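Local coordinates for protein peptidase M3B, oligoendopeptidase F (Enterococcus faecium, PDB 2QR4) that probably hydrolyses peptide bonds in oligopeptides as a zinc-dependent endopeptidase of the M3B family, at residues A[157-169]-A[191-204]. Sequence-based numbering, arbitrary orientation. Where two conformers were deposited one is given.
Sequences NNADLVFPTIEGE and RVREAAFKGLYSVY
Phe163 and Ile166 rest on helix 191-204: after helix 143-160 ends, with Leu161 the first residue to leave helical geometry, the chain runs extended along helix 190-206. Strand 165-167 and the helix are nearly antiparallel, at 168°, with their axes 8.5 Å apart. The two backbones come nearest at Pro164 and Gly199, CA to CA 5.8 Å. Here the helix bears no side chain, and Pro164 CD settles 3.3 Å from Gly199 O, a carbonyl that also accepts the hydroxyl of Ser202.

Phe163 is the centre of the apolar part. Leu200 CD1 lies over one face of its ring, 3.9 Å from the centroid in a CH-pi contact, while Val203 CG2 approaches Phe163 CD1 obliquely. The rings of Phe163 and Tyr204 are inclined at 41°, neither stacked nor edge-to-face, and His178 meets Phe163 edge-to-face. Leu161 CD2 packs on Val203 CG1. Leu161 and Val162 also touch the second subunit, placing this end of the contact at the dimer interface. Farther along, Ile166 CG2 sits 3.7 Å from Ala195 O, above a helix surface kept low by Ala195 and Ala196.

Arg191, bent at its third torsion (chi3 75°), brings NH1 to Glu167 O at 3.0 Å; the oxygen lies in the guanidinium plane, whereas NH1 stands above the carbonyl plane, off its lone pairs. NH2 adds weak bonds to Glu167 O and Gly168 O. The Glu167 carboxylate stacks over one guanidinium face, so its salt bridge rests on charge alone. Asn157 ND2 lies at the edge of the Tyr204 ring, modelled so close to OH that their hydrogen bond is doubtful in detail.

Strand 165-167 pairs with strand 173-175 as a beta hairpin, and helix 190-206 packs against strand 165-167 and the segment leading into it, within an otherwise largely helical M3-family fold.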
ATOM      1  N   ASN A 157      10.134  -0.539   7.231  1.00 40.07           N
ATOM      2  CA  ASN A 157      11.263  -1.419   7.545  1.00 42.95           C
ATOM      3  C   ASN A 157      12.528  -0.638   7.870  1.00 42.90           C
ATOM      4  O   ASN A 157      13.253  -0.976   8.796  1.00 44.11           O
ATOM      5  CB  ASN A 157      11.549  -2.400   6.396  1.00 45.46           C
ATOM      6  CG  ASN A 157      12.428  -3.578   6.834  1.00 48.50           C
ATOM      7  OD1 ASN A 157      13.373  -3.969   6.143  1.00 52.01           O
ATOM      8  ND2 ASN A 157      12.112  -4.146   7.981  1.00 38.10           N
ATOM      9  N   ASN A 158      12.780   0.430   7.126  1.00 42.15           N
ATOM     10  CA  ASN A 158      14.040   1.146   7.282  1.00 46.96           C
ATOM     11  C   ASN A 158      13.982   2.426   8.069  1.00 42.62           C
ATOM     12  O   ASN A 158      15.005   2.890   8.540  1.00 52.12           O
ATOM     13  CB  ASN A 158      14.684   1.418   5.922  1.00 48.30           C
ATOM     14  CG  ASN A 158      14.915   0.146   5.137  1.00 62.02           C
ATOM     15  OD1 ASN A 158      15.623  -0.758   5.588  1.00 70.37           O
ATOM     16  ND2 ASN A 158      14.303   0.058   3.965  1.00 59.47           N
ATOM     17  N   ALA A 159      12.806   3.022   8.214  1.00 49.98           N
ATOM     18  CA  ALA A 159      12.760   4.314   8.893  1.00 44.07           C
ATOM     19  C   ALA A 159      12.027   4.288  10.243  1.00 53.51           C
ATOM     20  O   ALA A 159      12.492   4.899  11.209  1.00 52.42           O
ATOM     21  CB  ALA A 159      12.164   5.361   7.973  1.00 46.45           C
ATOM     22  N   ASP A 160      10.894   3.582  10.312  1.00 47.89           N
ATOM     23  CA  ASP A 160      10.043   3.604  11.522  1.00 44.49           C
ATOM     24  C   ASP A 160      10.279   2.488  12.564  1.00 41.71           C
ATOM     25  O   ASP A 160      10.246   2.762  13.759  1.00 41.31           O
ATOM     26  CB  ASP A 160       8.548   3.706  11.168  1.00 44.24           C
ATOM     27  CG  ASP A 160       8.183   5.022  10.454  1.00 58.04           C
ATOM     28  OD1 ASP A 160       9.024   5.952  10.382  1.00 51.30           O
ATOM     29  OD2 ASP A 160       7.039   5.119   9.960  1.00 52.45           O
ATOM     30  N   LEU A 161      10.504   1.247  12.144  1.00 40.73           N
ATOM     31  CA  LEU A 161      10.767   0.182  13.129  1.00 45.79           C
ATOM     32  C   LEU A 161      11.954   0.514  14.036  1.00 42.74           C
ATOM     33  O   LEU A 161      12.993   0.956  13.560  1.00 45.40           O
ATOM     34  CB  LEU A 161      11.048  -1.154  12.442  1.00 46.63           C
ATOM     35  CG  LEU A 161       9.896  -1.850  11.720  1.00 43.87           C
ATOM     36  CD1 LEU A 161      10.304  -3.245  11.317  1.00 37.57           C
ATOM     37  CD2 LEU A 161       8.694  -1.907  12.588  1.00 37.23           C
ATOM     38  N   VAL A 162      11.804   0.333  15.347  1.00 45.10           N
ATOM     39  CA  VAL A 162      12.986   0.326  16.209  1.00 44.39           C
ATOM     40  C   VAL A 162      13.002  -0.968  17.017  1.00 48.15           C
ATOM     41  O   VAL A 162      11.962  -1.449  17.473  1.00 43.47           O
ATOM     42  CB  VAL A 162      13.179   1.600  17.118  1.00 48.01           C
ATOM     43  CG1 VAL A 162      12.311   2.768  16.672  1.00 39.51           C
ATOM     44  CG2 VAL A 162      12.949   1.280  18.571  1.00 42.90           C
ATOM     45  N   PHE A 163      14.194  -1.539  17.153  1.00 46.22           N
ATOM     46  CA  PHE A 163      14.369  -2.864  17.736  1.00 44.75           C
ATOM     47  C   PHE A 163      14.840  -2.775  19.178  1.00 42.53           C
ATOM     48  O   PHE A 163      15.352  -1.739  19.604  1.00 40.45           O
ATOM     49  CB  PHE A 163      15.347  -3.670  16.880  1.00 45.09           C
ATOM     50  CG  PHE A 163      14.861  -3.891  15.482  1.00 40.93           C
ATOM     51  CD1 PHE A 163      14.078  -4.992  15.176  1.00 43.45           C
ATOM     52  CD2 PHE A 163      15.142  -2.973  14.484  1.00 39.88           C
ATOM     53  CE1 PHE A 163      13.599  -5.192  13.886  1.00 44.95           C
ATOM     54  CE2 PHE A 163      14.674  -3.173  13.192  1.00 37.34           C
ATOM     55  CZ  PHE A 163      13.898  -4.284  12.900  1.00 38.56           C
ATOM     56  N   PRO A 164      14.678  -3.861  19.942  1.00 38.10           N
ATOM     57  CA  PRO A 164      14.981  -3.671  21.347  1.00 50.12           C
ATOM     58  C   PRO A 164      16.483  -3.609  21.608  1.00 51.52           C
ATOM     59  O   PRO A 164      17.291  -3.823  20.709  1.00 47.36           O
ATOM     60  CB  PRO A 164      14.354  -4.903  22.038  1.00 38.04           C
ATOM     61  CG  PRO A 164      13.781  -5.759  20.963  1.00 45.00           C
ATOM     62  CD  PRO A 164      14.261  -5.238  19.633  1.00 49.42           C
ATOM     63  N   THR A 165      16.815  -3.285  22.847  1.00 50.47           N
ATOM     64  CA  THR A 165      18.159  -3.336  23.387  1.00 42.82           C
ATOM     65  C   THR A 165      18.487  -4.760  23.828  1.00 36.41           C
ATOM     66  O   THR A 165      17.619  -5.479  24.308  1.00 42.44           O
ATOM     67  CB  THR A 165      18.212  -2.400  24.628  1.00 45.22           C
ATOM     68  OG1 THR A 165      18.826  -1.161  24.267  1.00 49.96           O
ATOM     69  CG2 THR A 165      18.951  -3.031  25.793  1.00 47.13           C
ATOM     70  N   ILE A 166      19.740  -5.166  23.683  1.00 39.83           N
ATOM     71  CA  ILE A 166      20.190  -6.419  24.268  1.00 37.99           C
ATOM     72  C   ILE A 166      21.445  -6.164  25.095  1.00 42.57           C
ATOM     73  O   ILE A 166      21.978  -5.056  25.086  1.00 44.35           O
ATOM     74  CB  ILE A 166      20.544  -7.456  23.181  1.00 46.11           C
ATOM     75  CG1 ILE A 166      21.698  -6.935  22.314  1.00 45.27           C
ATOM     76  CG2 ILE A 166      19.321  -7.785  22.339  1.00 43.46           C
ATOM     77  CD1 ILE A 166      22.311  -7.957  21.381  1.00 32.12           C
ATOM     78  N   GLU A 167      21.918  -7.189  25.802  1.00 44.01           N
ATOM     79  CA  GLU A 167      23.252  -7.134  26.401  1.00 44.14           C
ATOM     80  C   GLU A 167      24.245  -7.612  25.361  1.00 41.43           C
ATOM     81  O   GLU A 167      24.086  -8.699  24.808  1.00 47.47           O
ATOM     82  CB  GLU A 167      23.363  -8.019  27.649  1.00 40.37           C
ATOM     83  CG  GLU A 167      24.663  -7.771  28.423  1.00 61.31           C
ATOM     84  CD  GLU A 167      25.059  -8.910  29.358  1.00 62.78           C
ATOM     85  OE1 GLU A 167      26.277  -9.112  29.555  1.00 59.74           O
ATOM     86  OE2 GLU A 167      24.166  -9.601  29.893  1.00 70.46           O
ATOM     87  N   GLY A 168      25.272  -6.810  25.102  1.00 46.46           N
ATOM     88  CA  GLY A 168      26.214  -7.097  24.025  1.00 48.04           C
ATOM     89  C   GLY A 168      27.402  -7.994  24.346  1.00 61.65           C
ATOM     90  O   GLY A 168      27.374  -8.785  25.290  1.00 60.20           O
ATOM     91  N   GLU A 169      28.461  -7.889  23.548  0.50 64.70           N
ATOM     92  CA  GLU A 169      29.594  -8.809  23.677  0.50 66.48           C
ATOM     93  C   GLU A 169      30.446  -8.567  24.921  0.50 71.10           C
ATOM     94  O   GLU A 169      30.952  -9.512  25.528  0.50 62.32           O
ATOM     95  CB  GLU A 169      30.474  -8.785  22.424  0.50 59.10           C
ATOM     96  CG  GLU A 169      29.890  -9.535  21.243  0.50 47.49           C
ATOM     97  CD  GLU A 169      30.954 -10.257  20.447  0.50 38.74           C
ATOM     98  OE1 GLU A 169      30.875 -10.267  19.205  0.50 43.22           O
ATOM     99  OE2 GLU A 169      31.872 -10.815  21.070  0.50 38.87           O
ATOM    100  N   ARG A 191      25.281 -16.396  23.361  1.00 40.79           N
ATOM    101  CA  ARG A 191      24.192 -15.730  24.063  1.00 43.98           C
ATOM    102  C   ARG A 191      23.793 -14.464  23.312  1.00 41.69           C
ATOM    103  O   ARG A 191      22.614 -14.119  23.229  1.00 48.37           O
ATOM    104  CB  ARG A 191      24.599 -15.401  25.508  1.00 46.08           C
ATOM    105  CG  ARG A 191      23.667 -14.430  26.213  1.00 58.11           C
ATOM    106  CD  ARG A 191      24.293 -13.814  27.478  1.00 59.63           C
ATOM    107  NE  ARG A 191      25.301 -12.786  27.200  1.00 50.36           N
ATOM    108  CZ  ARG A 191      25.044 -11.609  26.625  1.00 59.68           C
ATOM    109  NH1 ARG A 191      23.811 -11.297  26.230  1.00 50.07           N
ATOM    110  NH2 ARG A 191      26.030 -10.740  26.426  1.00 53.79           N
ATOM    111  N   VAL A 192      24.791 -13.781  22.760  1.00 42.86           N
ATOM    112  CA  VAL A 192      24.580 -12.540  22.026  1.00 39.14           C
ATOM    113  C   VAL A 192      23.847 -12.800  20.711  1.00 45.94           C
ATOM    114  O   VAL A 192      22.934 -12.058  20.328  1.00 43.57           O
ATOM    115  CB  VAL A 192      25.929 -11.837  21.781  1.00 44.33           C
ATOM    116  CG1 VAL A 192      25.844 -10.858  20.612  1.00 32.77           C
ATOM    117  CG2 VAL A 192      26.389 -11.155  23.057  1.00 35.10           C
ATOM    118  N   ARG A 193      24.243 -13.878  20.045  1.00 41.09           N
ATOM    119  CA  ARG A 193      23.551 -14.377  18.859  1.00 42.67           C
ATOM    120  C   ARG A 193      22.067 -14.648  19.134  1.00 41.70           C
ATOM    121  O   ARG A 193      21.185 -14.177  18.402  1.00 46.23           O
ATOM    122  CB  ARG A 193      24.240 -15.658  18.357  1.00 39.98           C
ATOM    123  CG  ARG A 193      25.234 -15.425  17.260  1.00 48.72           C
ATOM    124  CD  ARG A 193      26.306 -16.507  17.119  1.00 43.57           C
ATOM    125  NE  ARG A 193      25.870 -17.885  17.329  1.00 37.98           N
ATOM    126  CZ  ARG A 193      26.690 -18.820  17.815  1.00 40.61           C
ATOM    127  NH1 ARG A 193      27.927 -18.477  18.135  1.00 27.65           N
ATOM    128  NH2 ARG A 193      26.297 -20.078  18.005  1.00 31.01           N
ATOM    129  N   GLU A 194      21.789 -15.413  20.180  1.00 40.47           N
ATOM    130  CA  GLU A 194      20.415 -15.810  20.482  1.00 42.32           C
ATOM    131  C   GLU A 194      19.602 -14.578  20.817  1.00 38.95           C
ATOM    132  O   GLU A 194      18.433 -14.450  20.441  1.00 47.99           O
ATOM    133  CB  GLU A 194      20.404 -16.785  21.657  1.00 37.33           C
ATOM    134  CG  GLU A 194      19.031 -17.160  22.191  1.00 47.84           C
ATOM    135  CD  GLU A 194      19.137 -18.034  23.437  1.00 54.86           C
ATOM    136  OE1 GLU A 194      20.238 -18.106  24.016  1.00 59.43           O
ATOM    137  OE2 GLU A 194      18.136 -18.659  23.835  1.00 61.70           O
ATOM    138  N   ALA A 195      20.230 -13.652  21.521  1.00 34.74           N
ATOM    139  CA  ALA A 195      19.513 -12.467  21.973  1.00 31.81           C
ATOM    140  C   ALA A 195      19.208 -11.502  20.815  1.00 35.48           C
ATOM    141  O   ALA A 195      18.142 -10.901  20.786  1.00 45.67           O
ATOM    142  CB  ALA A 195      20.296 -11.777  23.083  1.00 21.72           C
ATOM    143  N   ALA A 196      20.142 -11.366  19.872  1.00 34.31           N
ATOM    144  CA  ALA A 196      19.948 -10.516  18.686  1.00 39.94           C
ATOM    145  C   ALA A 196      18.855 -11.067  17.815  1.00 34.84           C
ATOM    146  O   ALA A 196      17.998 -10.330  17.336  1.00 38.79           O
ATOM    147  CB  ALA A 196      21.244 -10.399  17.858  1.00 36.24           C
ATOM    148  N   PHE A 197      18.899 -12.376  17.611  1.00 37.57           N
ATOM    149  CA  PHE A 197      17.936 -13.077  16.776  1.00 31.09           C
ATOM    150  C   PHE A 197      16.530 -12.899  17.348  1.00 38.67           C
ATOM    151  O   PHE A 197      15.627 -12.475  16.633  1.00 43.42           O
ATOM    152  CB  PHE A 197      18.344 -14.553  16.699  1.00 36.82           C
ATOM    153  CG  PHE A 197      17.403 -15.426  15.934  1.00 34.40           C
ATOM    154  CD1 PHE A 197      17.508 -15.549  14.558  1.00 39.88           C
ATOM    155  CD2 PHE A 197      16.442 -16.174  16.598  1.00 41.45           C
ATOM    156  CE1 PHE A 197      16.653 -16.382  13.852  1.00 36.75           C
ATOM    157  CE2 PHE A 197      15.578 -17.001  15.899  1.00 37.41           C
ATOM    158  CZ  PHE A 197      15.684 -17.106  14.521  1.00 39.70           C
ATOM    159  N   LYS A 198      16.359 -13.186  18.638  1.00 44.23           N
ATOM    160  CA  LYS A 198      15.050 -13.050  19.317  1.00 39.40           C
ATOM    161  C   LYS A 198      14.549 -11.616  19.448  1.00 43.90           C
ATOM    162  O   LYS A 198      13.342 -11.357  19.357  1.00 39.74           O
ATOM    163  CB  LYS A 198      15.074 -13.714  20.700  1.00 35.67           C
ATOM    164  CG  LYS A 198      14.831 -15.205  20.608  1.00 48.92           C
ATOM    165  CD  LYS A 198      15.301 -15.997  21.812  1.00 48.89           C
ATOM    166  CE  LYS A 198      15.157 -17.471  21.484  1.00 51.15           C
ATOM    167  NZ  LYS A 198      15.661 -18.322  22.584  1.00 63.16           N
ATOM    168  N   GLY A 199      15.477 -10.686  19.656  1.00 42.10           N
ATOM    169  CA  GLY A 199      15.127  -9.271  19.689  1.00 32.37           C
ATOM    170  C   GLY A 199      14.564  -8.812  18.350  1.00 41.41           C
ATOM    171  O   GLY A 199      13.507  -8.176  18.295  1.00 46.72           O
ATOM    172  N   LEU A 200      15.260  -9.153  17.267  1.00 40.25           N
ATOM    173  CA  LEU A 200      14.889  -8.658  15.944  1.00 44.39           C
ATOM    174  C   LEU A 200      13.553  -9.245  15.562  1.00 40.24           C
ATOM    175  O   LEU A 200      12.660  -8.536  15.104  1.00 48.61           O
ATOM    176  CB  LEU A 200      15.942  -9.019  14.893  1.00 33.01           C
ATOM    177  CG  LEU A 200      15.637  -8.588  13.451  1.00 44.25           C
ATOM    178  CD1 LEU A 200      16.312  -7.272  13.080  1.00 38.34           C
ATOM    179  CD2 LEU A 200      16.056  -9.662  12.475  1.00 43.01           C
ATOM    180  N   TYR A 201      13.409 -10.547  15.780  1.00 49.11           N
ATOM    181  CA  TYR A 201      12.183 -11.234  15.400  1.00 41.02           C
ATOM    182  C   TYR A 201      10.978 -10.881  16.260  1.00 42.13           C
ATOM    183  O   TYR A 201       9.850 -11.005  15.804  1.00 51.77           O
ATOM    184  CB  TYR A 201      12.402 -12.739  15.281  1.00 43.37           C
ATOM    185  CG  TYR A 201      13.043 -13.093  13.962  1.00 45.21           C
ATOM    186  CD1 TYR A 201      12.287 -13.161  12.803  1.00 47.77           C
ATOM    187  CD2 TYR A 201      14.408 -13.297  13.862  1.00 49.80           C
ATOM    188  CE1 TYR A 201      12.877 -13.455  11.571  1.00 51.64           C
ATOM    189  CE2 TYR A 201      15.005 -13.590  12.643  1.00 46.18           C
ATOM    190  CZ  TYR A 201      14.226 -13.678  11.503  1.00 52.08           C
ATOM    191  OH  TYR A 201      14.811 -13.976  10.290  1.00 63.88           O
ATOM    192  N   SER A 202      11.194 -10.417  17.487  1.00 37.67           N
ATOM    193  CA  SER A 202      10.047  -9.985  18.285  1.00 42.43           C
ATOM    194  C   SER A 202       9.322  -8.846  17.561  1.00 41.29           C
ATOM    195  O   SER A 202       8.113  -8.732  17.627  1.00 43.53           O
ATOM    196  CB  SER A 202      10.469  -9.559  19.699  1.00 32.96           C
ATOM    197  OG  SER A 202      11.313  -8.419  19.659  1.00 49.99           O
ATOM    198  N   VAL A 203      10.066  -8.023  16.839  1.00 38.48           N
ATOM    199  CA  VAL A 203       9.468  -6.902  16.129  1.00 42.55           C
ATOM    200  C   VAL A 203       8.771  -7.317  14.829  1.00 44.06           C
ATOM    201  O   VAL A 203       7.683  -6.839  14.535  1.00 49.44           O
ATOM    202  CB  VAL A 203      10.518  -5.784  15.853  1.00 45.77           C
ATOM    203  CG1 VAL A 203       9.934  -4.707  14.954  1.00 33.98           C
ATOM    204  CG2 VAL A 203      10.991  -5.175  17.173  1.00 39.20           C
ATOM    205  N   TYR A 204       9.394  -8.189  14.040  1.00 39.57           N
ATOM    206  CA  TYR A 204       8.717  -8.708  12.847  1.00 39.78           C
ATOM    207  C   TYR A 204       7.443  -9.453  13.185  1.00 42.69           C
ATOM    208  O   TYR A 204       6.446  -9.344  12.477  1.00 54.09           O
ATOM    209  CB  TYR A 204       9.667  -9.523  11.956  1.00 36.55           C
ATOM    210  CG  TYR A 204      10.588  -8.578  11.261  1.00 40.29           C
ATOM    211  CD1 TYR A 204      10.127  -7.770  10.228  1.00 39.78           C
ATOM    212  CD2 TYR A 204      11.888  -8.397  11.707  1.00 42.10           C
ATOM    213  CE1 TYR A 204      10.954  -6.843   9.626  1.00 44.03           C
ATOM    214  CE2 TYR A 204      12.722  -7.481  11.112  1.00 35.10           C
ATOM    215  CZ  TYR A 204      12.254  -6.708  10.074  1.00 39.46           C
ATOM    216  OH  TYR A 204      13.093  -5.800   9.493  1.00 41.07           O
TER